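Local coordinates for protein aminotransferase (Streptomyces pactum, PDB 4ZM4) that is a class-III aminotransferase-like protein that binds pyridoxal-5'-phosphate and has the fold of the PLP-dependent aminotransferase clan, at residues A105-L110 and E115-A120; E109-V114 and T275-V280; L248-V253 and G263-Y268; G283-A288 and L318-A323. The protein carries 1 engineered substitution. One frame throughout, in Å; residues are numbered along the deposited sequence.

Contact 1: A105-L110 and E115-A120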
# COMPACT_ATOMS: atom_id res chain seq x y z
N ALA B 105 15.31 -9.01 -11.67
CA ALA B 105 15.88 -10.19 -12.38
C ALA B 105 15.40 -11.50 -11.78
O ALA B 105 15.03 -12.43 -12.52
CB ALA B 105 17.40 -10.15 -12.38
N LEU B 106 15.35 -11.57 -10.46
CA LEU B 106 14.72 -12.73 -9.81
C LEU B 106 13.28 -12.99 -10.24
O LEU B 106 12.90 -14.13 -10.49
CB LEU B 106 14.84 -12.62 -8.28
CG LEU B 106 16.22 -13.11 -7.83
CD1 LEU B 106 16.61 -12.61 -6.44
CD2 LEU B 106 16.26 -14.64 -7.90
N ILE B 107 12.45 -11.95 -10.25
CA ILE B 107 11.05 -12.12 -10.69
C ILE B 107 11.05 -12.62 -12.14
O ILE B 107 10.37 -13.60 -12.44
CB ILE B 107 10.23 -10.80 -10.56
CG1 ILE B 107 10.03 -10.45 -9.08
CG2 ILE B 107 8.88 -10.93 -11.24
CD1 ILE B 107 9.56 -9.03 -8.86
N ALA B 108 11.84 -11.99 -13.01
CA ALA B 108 11.85 -12.35 -14.44
C ALA B 108 12.29 -13.81 -14.67
O ALA B 108 11.71 -14.50 -15.50
CB ALA B 108 12.71 -11.41 -15.25
N GLU B 109 13.25 -14.26 -13.88
CA GLU B 109 13.77 -15.62 -13.98
C GLU B 109 12.71 -16.61 -13.58
O GLU B 109 12.50 -17.60 -14.26
CB GLU B 109 15.02 -15.82 -13.08
CG GLU B 109 15.81 -17.06 -13.42
CD GLU B 109 16.81 -17.49 -12.34
OE1 GLU B 109 17.38 -16.64 -11.62
OE2 GLU B 109 17.03 -18.69 -12.21
N LEU B 110 12.04 -16.34 -12.46
CA LEU B 110 11.08 -17.26 -11.90
C LEU B 110 9.70 -17.21 -12.57
O LEU B 110 8.95 -18.20 -12.51
CB LEU B 110 10.98 -17.05 -10.36
CG LEU B 110 11.98 -17.79 -9.45
CD1 LEU B 110 13.39 -17.81 -9.98
CD2 LEU B 110 11.98 -17.18 -8.07
N GLU B 115 9.04 -9.98 -17.86
CA GLU B 115 10.41 -9.52 -18.14
C GLU B 115 10.73 -8.19 -17.43
O GLU B 115 11.88 -7.93 -17.12
CB GLU B 115 10.61 -9.37 -19.64
CG GLU B 115 10.49 -10.70 -20.38
CD GLU B 115 10.60 -10.58 -21.91
OE1 GLU B 115 10.18 -9.57 -22.49
OE2 GLU B 115 11.11 -11.53 -22.52
N GLN B 116 9.74 -7.35 -17.23
CA GLN B 116 9.89 -6.08 -16.51
C GLN B 116 8.73 -5.90 -15.54
O GLN B 116 7.61 -6.39 -15.78
CB GLN B 116 9.86 -4.91 -17.49
CG GLN B 116 10.98 -4.90 -18.49
CD GLN B 116 10.90 -3.68 -19.43
OE1 GLN B 116 9.86 -3.42 -20.06
NE2 GLN B 116 12.01 -2.97 -19.56
N VAL B 117 8.98 -5.18 -14.46
CA VAL B 117 7.96 -4.95 -13.44
C VAL B 117 7.99 -3.52 -12.96
O VAL B 117 8.94 -2.77 -13.24
CB VAL B 117 8.16 -5.87 -12.20
CG1 VAL B 117 8.01 -7.32 -12.56
CG2 VAL B 117 9.53 -5.66 -11.55
N ARG B 118 6.93 -3.14 -12.24
CA ARG B 118 6.98 -2.02 -11.32
C ARG B 118 6.45 -2.50 -9.98
O ARG B 118 5.64 -3.42 -9.91
CB ARG B 118 6.20 -0.84 -11.82
CG ARG B 118 6.91 -0.09 -12.94
CD ARG B 118 6.56 1.38 -12.93
NE ARG B 118 7.04 2.08 -14.10
CZ ARG B 118 6.91 3.40 -14.28
NH1 ARG B 118 6.31 4.16 -13.36
NH2 ARG B 118 7.40 3.97 -15.38
N PHE B 119 7.00 -1.94 -8.91
CA PHE B 119 6.64 -2.32 -7.56
C PHE B 119 5.62 -1.37 -6.96
O PHE B 119 5.50 -0.21 -7.38
CB PHE B 119 7.87 -2.37 -6.66
CG PHE B 119 8.82 -3.48 -7.01
CD1 PHE B 119 8.55 -4.78 -6.59
CD2 PHE B 119 9.92 -3.23 -7.79
CE1 PHE B 119 9.39 -5.80 -6.93
CE2 PHE B 119 10.76 -4.26 -8.13
CZ PHE B 119 10.49 -5.55 -7.71
N ALA B 120 4.91 -1.90 -5.96
CA ALA B 120 3.90 -1.17 -5.22
C ALA B 120 3.97 -1.67 -3.79
O ALA B 120 4.68 -2.63 -3.50
CB ALA B 120 2.50 -1.43 -5.82
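Ile107 meets strand 116-120 with both of its branches, and its first torsion decides how they divide. At chi1 -69° CG1 stands beside the backbone N and carries CD1 forward, while CG2 lies anti to that N. CG2 touches Val117, whose CG1 stands anti to the carbonyl carbon of Val117; Ile107 CG2 and Val117 CG1 are 3.9 Å apart, the two side chains crossing at a slant. CD1 goes to Phe119 instead. The phenyl ring comes from the opposite direction, and Ile107 CD1 lies 3.8 Å from Phe119 CE1 and equally close to CZ, an oblique approach to the ring.

The helix 98-110 thus rests against one of the two outermost strands of the seven-stranded mixed sheet in this chain, and only four residues separate the segments. Near the turn the spacing closes: the CA atoms of Ala108 and Glu115 are 4.9 Å apart, and Ala108 CB lies 4.0 Å from Glu115 O. Glu115 directs its carboxylate elsewhere, to a salt bridge with Arg293. Together with Gln116 it faces Gly292 in a classic beta bulge where strand 116-120 pairs with strand 288-292. The second subunit also reaches this strand: its Ile25 packs on Val117 and Phe119, and its Ala26, Ser30 and Ser32 bind the guanidinium of Arg118.

Contact 2: E109-V114 and T275-V280. Engineered in segment 275-280: Arg279 (natural residue Lys). With P3B ((3E,4R,5R)-4,5-dihydroxy-3-{[(Z)-{3-hydroxy-2-methyl-5-[(phosphonooxy)methyl]pyridin-4(1H)-ylidene}methyl]imino}cyclohex-1-ene-1-carboxylic acid), chain H.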
# COMPACT_ATOMS: atom_id res chain seq x y z
N GLU B 109 13.25 -14.26 -13.88
CA GLU B 109 13.77 -15.62 -13.98
C GLU B 109 12.71 -16.61 -13.58
O GLU B 109 12.50 -17.60 -14.26
CB GLU B 109 15.02 -15.82 -13.08
CG GLU B 109 15.81 -17.06 -13.42
CD GLU B 109 16.81 -17.49 -12.34
OE1 GLU B 109 17.38 -16.64 -11.62
OE2 GLU B 109 17.03 -18.69 -12.21
N LEU B 110 12.04 -16.34 -12.46
CA LEU B 110 11.08 -17.26 -11.90
C LEU B 110 9.70 -17.21 -12.57
O LEU B 110 8.95 -18.20 -12.51
CB LEU B 110 10.98 -17.05 -10.36
CG LEU B 110 11.98 -17.79 -9.45
CD1 LEU B 110 13.39 -17.81 -9.98
CD2 LEU B 110 11.98 -17.18 -8.07
N VAL B 111 9.33 -16.10 -13.18
CA VAL B 111 7.97 -15.97 -13.77
C VAL B 111 8.03 -15.82 -15.26
O VAL B 111 8.56 -14.85 -15.77
CB VAL B 111 7.13 -14.82 -13.17
CG1 VAL B 111 5.67 -14.94 -13.60
CG2 VAL B 111 7.21 -14.89 -11.66
N PRO B 112 7.47 -16.83 -15.98
CA PRO B 112 7.54 -16.91 -17.45
C PRO B 112 7.13 -15.62 -18.16
O PRO B 112 7.89 -15.07 -18.97
CB PRO B 112 6.53 -18.04 -17.82
CG PRO B 112 6.32 -18.82 -16.55
CD PRO B 112 6.70 -17.96 -15.39
N GLY B 113 5.92 -15.16 -17.85
CA GLY B 113 5.31 -14.02 -18.55
C GLY B 113 5.81 -12.65 -18.14
O GLY B 113 5.22 -11.65 -18.55
N VAL B 114 6.83 -12.58 -17.28
CA VAL B 114 7.33 -11.30 -16.78
C VAL B 114 8.79 -11.07 -17.15
O VAL B 114 9.66 -11.87 -16.78
CB VAL B 114 7.22 -11.20 -15.24
CG1 VAL B 114 7.84 -9.91 -14.73
CG2 VAL B 114 5.76 -11.29 -14.81
N THR B 275 0.88 -9.62 -15.09
CA THR B 275 0.80 -10.49 -13.92
C THR B 275 0.92 -9.61 -12.71
O THR B 275 1.76 -8.72 -12.70
CB THR B 275 1.93 -11.54 -13.89
OG1 THR B 275 1.77 -12.46 -15.00
CG2 THR B 275 1.92 -12.34 -12.60
N VAL B 276 0.04 -9.78 -11.73
CA VAL B 276 0.19 -9.07 -10.46
C VAL B 276 0.72 -10.04 -9.40
O VAL B 276 0.22 -11.18 -9.28
CB VAL B 276 -1.16 -8.49 -9.96
CG1 VAL B 276 -0.94 -7.59 -8.74
CG2 VAL B 276 -1.87 -7.72 -11.06
N LEU B 277 1.69 -9.58 -8.62
CA LEU B 277 2.35 -10.40 -7.58
C LEU B 277 2.41 -9.68 -6.25
O LEU B 277 2.45 -8.44 -6.22
CB LEU B 277 3.76 -10.73 -8.01
CG LEU B 277 3.94 -11.44 -9.36
CD1 LEU B 277 5.41 -11.38 -9.77
CD2 LEU B 277 3.46 -12.86 -9.31
N SER B 278 2.41 -10.45 -5.16
CA SER B 278 2.60 -9.93 -3.80
C SER B 278 2.83 -11.13 -2.85
O SER B 278 3.27 -12.18 -3.28
CB SER B 278 1.40 -9.10 -3.36
OG SER B 278 1.61 -8.46 -2.12
N ARG B 279 2.57 -10.98 -1.57
CA ARG B 279 2.44 -12.11 -0.62
C ARG B 279 3.70 -12.93 -0.45
O ARG B 279 4.56 -12.53 0.32
CB ARG B 279 1.27 -13.02 -0.98
CG ARG B 279 -0.04 -12.30 -1.07
CD ARG B 279 -0.66 -11.98 0.27
NE ARG B 279 -1.58 -10.88 0.04
CZ ARG B 279 -2.91 -10.95 -0.01
NH1 ARG B 279 -3.60 -12.08 0.17
NH2 ARG B 279 -3.56 -9.81 -0.25
N VAL B 280 3.81 -14.07 -1.13
CA VAL B 280 4.96 -14.95 -0.97
C VAL B 280 6.21 -14.18 -1.42
O VAL B 280 7.30 -14.34 -0.84
CB VAL B 280 4.82 -16.27 -1.77
CG1 VAL B 280 6.12 -17.07 -1.73
CG2 VAL B 280 3.68 -17.10 -1.22
OAH P3B H . -4.53 -4.94 -1.05
PBA P3B H . -3.83 -6.31 -0.66
OAI P3B H . -4.58 -6.75 0.56
OAC P3B H . -2.35 -6.17 -0.35
OAQ P3B H . -4.19 -7.26 -1.99
CAM P3B H . -5.49 -7.21 -2.66
CAV P3B H . -5.67 -8.44 -3.25
CAL P3B H . -5.46 -8.52 -4.62
NAP P3B H . -5.59 -9.75 -5.24
CAU P3B H . -5.90 -10.88 -4.52
CAA P3B H . -6.06 -12.09 -5.14
CAW P3B H . -6.14 -10.80 -3.22
OAE P3B H . -6.45 -11.94 -2.57
CAX P3B H . -6.01 -9.60 -2.51
CAJ P3B H . -6.28 -9.55 -1.10
NAO P3B H . -6.82 -10.62 -0.42
CAT P3B H . -7.20 -10.55 0.89
CAK P3B H . -7.25 -9.36 1.68
CAS P3B H . -7.71 -9.31 2.99
CAR P3B H . -7.68 -8.12 3.75
OAD P3B H . -7.99 -8.09 4.95
OAB P3B H . -7.44 -7.05 3.26
CAN P3B H . -7.93 -10.43 3.69
CAY P3B H . -7.78 -11.79 3.00
OAF P3B H . -8.90 -12.53 3.53
CAZ P3B H . -7.72 -11.77 1.42
OAG P3B H . -7.15 -12.97 0.77
O HOH W 1 2.41 -11.67 -17.36
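Apolar contact joins Val114 to Thr275 and Val111 to Leu277. Val114 CG2, placed anti to its carbonyl carbon by a chi1 of 175°, lies 3.9 Å from Thr275 CB, and the side chains run obliquely past each other. The second pair is looser, with Val111 CG2 at 4.4 Å from Leu277 CD1. All four side chains are buried, and the alternation of strand 274-277 turns Thr275 and Leu277 to this side while Val276 faces away, toward helix 123-138.

Polar contact runs through one water. It accepts from Thr275 OG1 at 2.6 Å and donates to Gly113 O at 3.1 Å. Gly113 belongs to the type I beta turn from Val111 to Val114, closed by Val114 N to Val111 O at 3.2 Å.

Beyond the strand lies the pocket of P3B. The engineered Arg279, a lysine in the natural sequence, has the ligand's phosphorus PBA at the edge of its guanidinium, in plane, and its NH1 is hydrogen-bonded to Tyr67 O.

With the threonine hydroxyl proton committed to the water, and one of the water's protons to a turn carbonyl, the bridge gives an otherwise apolar contact a directional polar link.

Contact 3: L248-V253 and G263-Y268. With P3B ((3E,4R,5R)-4,5-dihydroxy-3-{[(Z)-{3-hydroxy-2-methyl-5-[(phosphonooxy)methyl]pyridin-4(1H)-ylidene}methyl]imino}cyclohex-1-ene-1-carboxylic acid), chain H.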
# COMPACT_ATOMS: atom_id res chain seq x y z
N LEU B 248 -4.85 -9.85 -21.07
CA LEU B 248 -5.19 -10.83 -20.04
C LEU B 248 -4.32 -10.54 -18.81
O LEU B 248 -3.09 -10.52 -18.92
CB LEU B 248 -4.98 -12.27 -20.55
CG LEU B 248 -5.26 -13.42 -19.55
CD1 LEU B 248 -6.65 -13.35 -18.94
CD2 LEU B 248 -5.08 -14.76 -20.24
N VAL B 249 -4.98 -10.26 -17.68
CA VAL B 249 -4.32 -9.97 -16.42
C VAL B 249 -4.55 -11.11 -15.43
O VAL B 249 -5.66 -11.30 -14.96
CB VAL B 249 -4.80 -8.63 -15.80
CG1 VAL B 249 -3.93 -8.25 -14.63
CG2 VAL B 249 -4.75 -7.49 -16.83
N PHE B 250 -3.49 -11.83 -15.08
CA PHE B 250 -3.58 -12.82 -14.00
C PHE B 250 -3.24 -12.10 -12.72
O PHE B 250 -2.13 -11.58 -12.55
CB PHE B 250 -2.60 -14.00 -14.19
CG PHE B 250 -3.08 -15.07 -15.13
CD1 PHE B 250 -4.26 -14.96 -15.84
CD2 PHE B 250 -2.31 -16.19 -15.34
CE1 PHE B 250 -4.67 -15.95 -16.73
CE2 PHE B 250 -2.70 -17.18 -16.24
CZ PHE B 250 -3.89 -17.06 -16.92
N ASP B 251 -4.19 -12.10 -11.80
CA ASP B 251 -3.92 -11.69 -10.42
C ASP B 251 -3.36 -12.90 -9.72
O ASP B 251 -4.09 -13.74 -9.25
CB ASP B 251 -5.21 -11.19 -9.73
CG ASP B 251 -4.97 -10.62 -8.37
OD1 ASP B 251 -3.86 -10.78 -7.82
OD2 ASP B 251 -5.92 -10.01 -7.81
N GLU B 252 -2.03 -12.94 -9.60
CA GLU B 252 -1.35 -14.00 -8.88
C GLU B 252 -0.86 -13.57 -7.49
O GLU B 252 0.12 -14.10 -6.99
CB GLU B 252 -0.21 -14.54 -9.73
CG GLU B 252 -0.69 -15.17 -11.04
CD GLU B 252 -0.07 -16.52 -11.31
OE1 GLU B 252 0.02 -17.32 -10.35
OE2 GLU B 252 0.34 -16.77 -12.47
N VAL B 253 -1.56 -12.63 -6.88
CA VAL B 253 -1.21 -12.13 -5.55
C VAL B 253 -1.14 -13.29 -4.58
O VAL B 253 -0.20 -13.38 -3.80
CB VAL B 253 -2.22 -11.05 -5.05
CG1 VAL B 253 -2.24 -10.95 -3.53
CG2 VAL B 253 -1.88 -9.69 -5.64
N GLY B 263 4.09 -19.80 -10.42
CA GLY B 263 2.67 -19.55 -10.21
C GLY B 263 1.75 -20.42 -11.04
O GLY B 263 2.18 -21.42 -11.61
N ALA B 264 0.49 -19.98 -11.14
CA ALA B 264 -0.50 -20.67 -11.96
C ALA B 264 -0.17 -20.62 -13.46
O ALA B 264 -0.52 -21.50 -14.19
CB ALA B 264 -1.89 -20.09 -11.68
N GLN B 265 0.41 -19.51 -13.89
CA GLN B 265 1.01 -19.36 -15.21
C GLN B 265 1.73 -20.61 -15.66
O GLN B 265 1.49 -21.13 -16.75
CB GLN B 265 2.08 -18.28 -15.11
CG GLN B 265 1.81 -17.08 -15.93
CD GLN B 265 2.67 -15.92 -15.50
OE1 GLN B 265 3.71 -15.65 -16.12
NE2 GLN B 265 2.22 -15.18 -14.49
N GLU B 266 2.65 -21.06 -14.81
CA GLU B 266 3.52 -22.18 -15.08
C GLU B 266 2.74 -23.45 -14.90
O GLU B 266 2.79 -24.35 -15.73
CB GLU B 266 4.71 -22.16 -14.10
CG GLU B 266 5.77 -23.22 -14.29
CD GLU B 266 6.95 -23.01 -13.35
OE1 GLU B 266 7.93 -22.32 -13.73
OE2 GLU B 266 6.90 -23.52 -12.21
N ARG B 267 2.03 -23.55 -13.78
CA ARG B 267 1.33 -24.77 -13.44
C ARG B 267 0.36 -25.16 -14.54
O ARG B 267 0.26 -26.34 -14.87
CB ARG B 267 0.60 -24.62 -12.13
CG ARG B 267 -0.11 -25.86 -11.66
CD ARG B 267 -0.63 -25.67 -10.25
NE ARG B 267 -1.21 -26.91 -9.73
CZ ARG B 267 -0.81 -27.55 -8.63
NH1 ARG B 267 0.17 -27.10 -7.87
NH2 ARG B 267 -1.43 -28.66 -8.27
N TYR B 268 -0.34 -24.18 -15.13
CA TYR B 268 -1.37 -24.48 -16.11
C TYR B 268 -0.94 -24.18 -17.55
O TYR B 268 -1.72 -24.38 -18.48
CB TYR B 268 -2.67 -23.77 -15.77
CG TYR B 268 -3.26 -24.15 -14.41
CD1 TYR B 268 -3.91 -25.37 -14.25
CD2 TYR B 268 -3.16 -23.30 -13.31
CE1 TYR B 268 -4.44 -25.73 -13.02
CE2 TYR B 268 -3.70 -23.65 -12.07
CZ TYR B 268 -4.32 -24.88 -11.93
OH TYR B 268 -4.86 -25.28 -10.72
OAH P3B H . -4.53 -4.94 -1.05
PBA P3B H . -3.83 -6.31 -0.66
OAI P3B H . -4.58 -6.75 0.56
OAC P3B H . -2.35 -6.17 -0.35
OAQ P3B H . -4.19 -7.26 -1.99
CAM P3B H . -5.49 -7.21 -2.66
CAV P3B H . -5.67 -8.44 -3.25
CAL P3B H . -5.46 -8.52 -4.62
NAP P3B H . -5.59 -9.75 -5.24
CAU P3B H . -5.90 -10.88 -4.52
CAA P3B H . -6.06 -12.09 -5.14
CAW P3B H . -6.14 -10.80 -3.22
OAE P3B H . -6.45 -11.94 -2.57
CAX P3B H . -6.01 -9.60 -2.51
CAJ P3B H . -6.28 -9.55 -1.10
NAO P3B H . -6.82 -10.62 -0.42
CAT P3B H . -7.20 -10.55 0.89
CAK P3B H . -7.25 -9.36 1.68
CAS P3B H . -7.71 -9.31 2.99
CAR P3B H . -7.68 -8.12 3.75
OAD P3B H . -7.99 -8.09 4.95
OAB P3B H . -7.44 -7.05 3.26
CAN P3B H . -7.93 -10.43 3.69
CAY P3B H . -7.78 -11.79 3.00
OAF P3B H . -8.90 -12.53 3.53
CAZ P3B H . -7.72 -11.77 1.42
OAG P3B H . -7.15 -12.97 0.77
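Glu252 and the start of helix 263-267 meet inside a beta-alpha-beta unit, in which strand 247-251 leads through the helix to the parallel strand 274-277. From CB, which points toward the helix, the side chain of Glu252 continues to CG beside the backbone N and then bends, chi2 being -132°. The bend brings CD to 3.5 Å from Ala264 N and presents both oxygens to the first turn. OE1 accepts from Ala264 N at 2.8 Å, on its syn side and 16° out of the carboxylate plane; Thr255 OG1 is a further partner of this oxygen. OE2 takes two donors, Gln265 N at 3.1 Å and Gln265 NE2 at 3.2 Å. Backbone N-H groups donated at this end of the helix would probably favour the charged carboxylate.

The other atom of the same amide, Gln265 OE1, accepts from Gly113 N. Gln265 CG lies obliquely 4.3 Å from Phe250 CD2.

One residue before Glu252, Asp251 OD2 accepts from NAP of P3B at 2.6 Å, while OD1 receives Val253 N in an Asx turn. His151 ND1 also bonds to OD2.

At Glu252 OE2, the two Gln265 donors arrive from opposite faces of the carboxylate plane, N on the syn side and NE2 on the anti side.

Contact 4: G283-A288 and L318-A323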
# COMPACT_ATOMS: atom_id res chain seq x y z
N GLY B 283 7.54 -12.28 1.50
CA GLY B 283 7.54 -13.01 2.78
C GLY B 283 6.84 -12.34 3.94
O GLY B 283 7.23 -12.52 5.11
N GLY B 284 5.81 -11.57 3.64
CA GLY B 284 5.11 -10.79 4.67
C GLY B 284 5.45 -9.32 4.75
O GLY B 284 4.76 -8.59 5.45
N PHE B 285 6.52 -8.87 4.10
CA PHE B 285 6.80 -7.45 4.05
C PHE B 285 5.78 -6.79 3.11
O PHE B 285 5.46 -7.37 2.05
CB PHE B 285 8.24 -7.18 3.55
CG PHE B 285 8.71 -5.76 3.78
CD1 PHE B 285 8.37 -4.73 2.89
CD2 PHE B 285 9.50 -5.45 4.86
CE1 PHE B 285 8.81 -3.43 3.09
CE2 PHE B 285 9.95 -4.14 5.08
CZ PHE B 285 9.60 -3.14 4.18
N PRO B 286 5.31 -5.59 3.44
CA PRO B 286 4.34 -5.01 2.50
C PRO B 286 4.96 -4.60 1.16
O PRO B 286 5.70 -3.60 1.07
CB PRO B 286 3.78 -3.81 3.25
CG PRO B 286 4.39 -3.85 4.59
CD PRO B 286 5.62 -4.67 4.52
N VAL B 287 4.73 -5.43 0.14
CA VAL B 287 5.30 -5.25 -1.19
C VAL B 287 4.50 -6.03 -2.21
O VAL B 287 3.93 -7.05 -1.90
CB VAL B 287 6.79 -5.68 -1.25
CG1 VAL B 287 6.95 -7.16 -0.97
CG2 VAL B 287 7.42 -5.32 -2.60
N ALA B 288 4.40 -5.47 -3.41
CA ALA B 288 3.69 -6.07 -4.52
C ALA B 288 4.35 -5.60 -5.81
O ALA B 288 5.23 -4.74 -5.78
CB ALA B 288 2.24 -5.63 -4.52
N LEU B 318 12.48 -4.43 -1.37
CA LEU B 318 13.21 -5.17 -2.41
C LEU B 318 14.30 -6.10 -1.84
O LEU B 318 14.55 -7.18 -2.40
CB LEU B 318 13.76 -4.22 -3.47
CG LEU B 318 12.67 -3.40 -4.17
CD1 LEU B 318 13.21 -2.77 -5.45
CD2 LEU B 318 11.43 -4.24 -4.50
N ARG B 319 14.87 -5.77 -0.70
CA ARG B 319 15.72 -6.74 0.01
C ARG B 319 14.91 -7.99 0.38
O ARG B 319 15.38 -9.13 0.25
CB ARG B 319 16.36 -6.09 1.25
CG ARG B 319 17.47 -6.91 1.89
CD ARG B 319 18.71 -7.02 1.01
NE ARG B 319 19.70 -7.88 1.62
CZ ARG B 319 20.61 -7.49 2.50
NH1 ARG B 319 20.70 -6.22 2.88
NH2 ARG B 319 21.43 -8.36 3.02
N ALA B 320 13.68 -7.79 0.86
CA ALA B 320 12.82 -8.92 1.20
C ALA B 320 12.52 -9.78 -0.05
O ALA B 320 12.49 -10.99 0.04
CB ALA B 320 11.53 -8.44 1.86
N VAL B 321 12.27 -9.14 -1.19
CA VAL B 321 11.98 -9.88 -2.41
C VAL B 321 13.21 -10.69 -2.79
O VAL B 321 13.10 -11.87 -3.10
CB VAL B 321 11.55 -8.96 -3.59
CG1 VAL B 321 11.48 -9.71 -4.91
CG2 VAL B 321 10.19 -8.33 -3.31
N VAL B 322 14.38 -10.06 -2.73
CA VAL B 322 15.64 -10.74 -3.08
C VAL B 322 15.94 -11.93 -2.18
O VAL B 322 16.30 -13.01 -2.64
CB VAL B 322 16.81 -9.73 -3.06
CG1 VAL B 322 18.17 -10.46 -3.04
CG2 VAL B 322 16.70 -8.78 -4.25
N ALA B 323 15.79 -11.73 -0.88
CA ALA B 323 16.02 -12.83 0.07
C ALA B 323 14.99 -13.96 -0.10
O ALA B 323 15.35 -15.14 -0.06
CB ALA B 323 15.99 -12.31 1.51
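Phe285 and Ala320 mark the nearest backbone approach, their CA atoms 6.8 Å apart; the CA atoms of Val287 and Leu318 follow at 8.0 Å. The two segments differ in form. Segment 318-323 is regular helix, its Val322 N bonded to Leu318 O at 2.9 Å, whereas 283-288 is an irregular run that reaches strand 288-292 at its last residue. Gly283 and Gly284 both have positive phi, and at Gly284 (phi 101°, psi -12°) the backbone takes a conformation that glycine readily adopts. The chain then extends through Phe285, Pro286 and Val287.

Two hydrophobic pairs join the segments. Phe285 CB lies 3.9 Å from Ala320 CB, and the methyl stands obliquely to the phenyl ring. With chi1 at -167° the ring leaves on the side opposite the backbone N, where Pro286 CD sits over one of its faces, offset toward the rim. Val287 meets Val321 through both methyls: Val287 CG1 and CG2 are each 4.2 Å from Val321 CG2, so this single methyl faces the fork of the other valine. The small Ala320 probably helps the loop come close to the helix, and Val83 of helix 77-89 touches both Phe285 and Ala320.

The interface between subunits passes here as well: Phe285 meets Phe285 of the second subunit with ring planes at about 45°, and Gly283 O accepts from His91 NE2 of that subunit. A loop connecting two sheet strands is thereby held between helix 315-329 and the dimer partner, consistent with the dimeric architecture of class-III aminotransferases.

Contacts 1, 2 and 3 all reach the seven-stranded mixed sheet, on strands 116-120, 274-277 and 247-251, the last two being neighbours. Contacts 1 and 2 share the end of helix 98-110, and their centres are about 7 Å apart; Ile107 CG2 approaches Leu277 CD1 to 3.8 Å. Contact 3, about 8 Å from contact 2 between centres, is nested in the chain loop that contact 2 closes. Contact 4 comes last in sequence and lies about 19 Å from contact 3, centre to centre. It meets contact 1 through Ala288 N and Ala120 O. Together they connect the P3B pocket, touched by contacts 2 and 3, with the subunit interface, touched by contacts 1, 2 and 4.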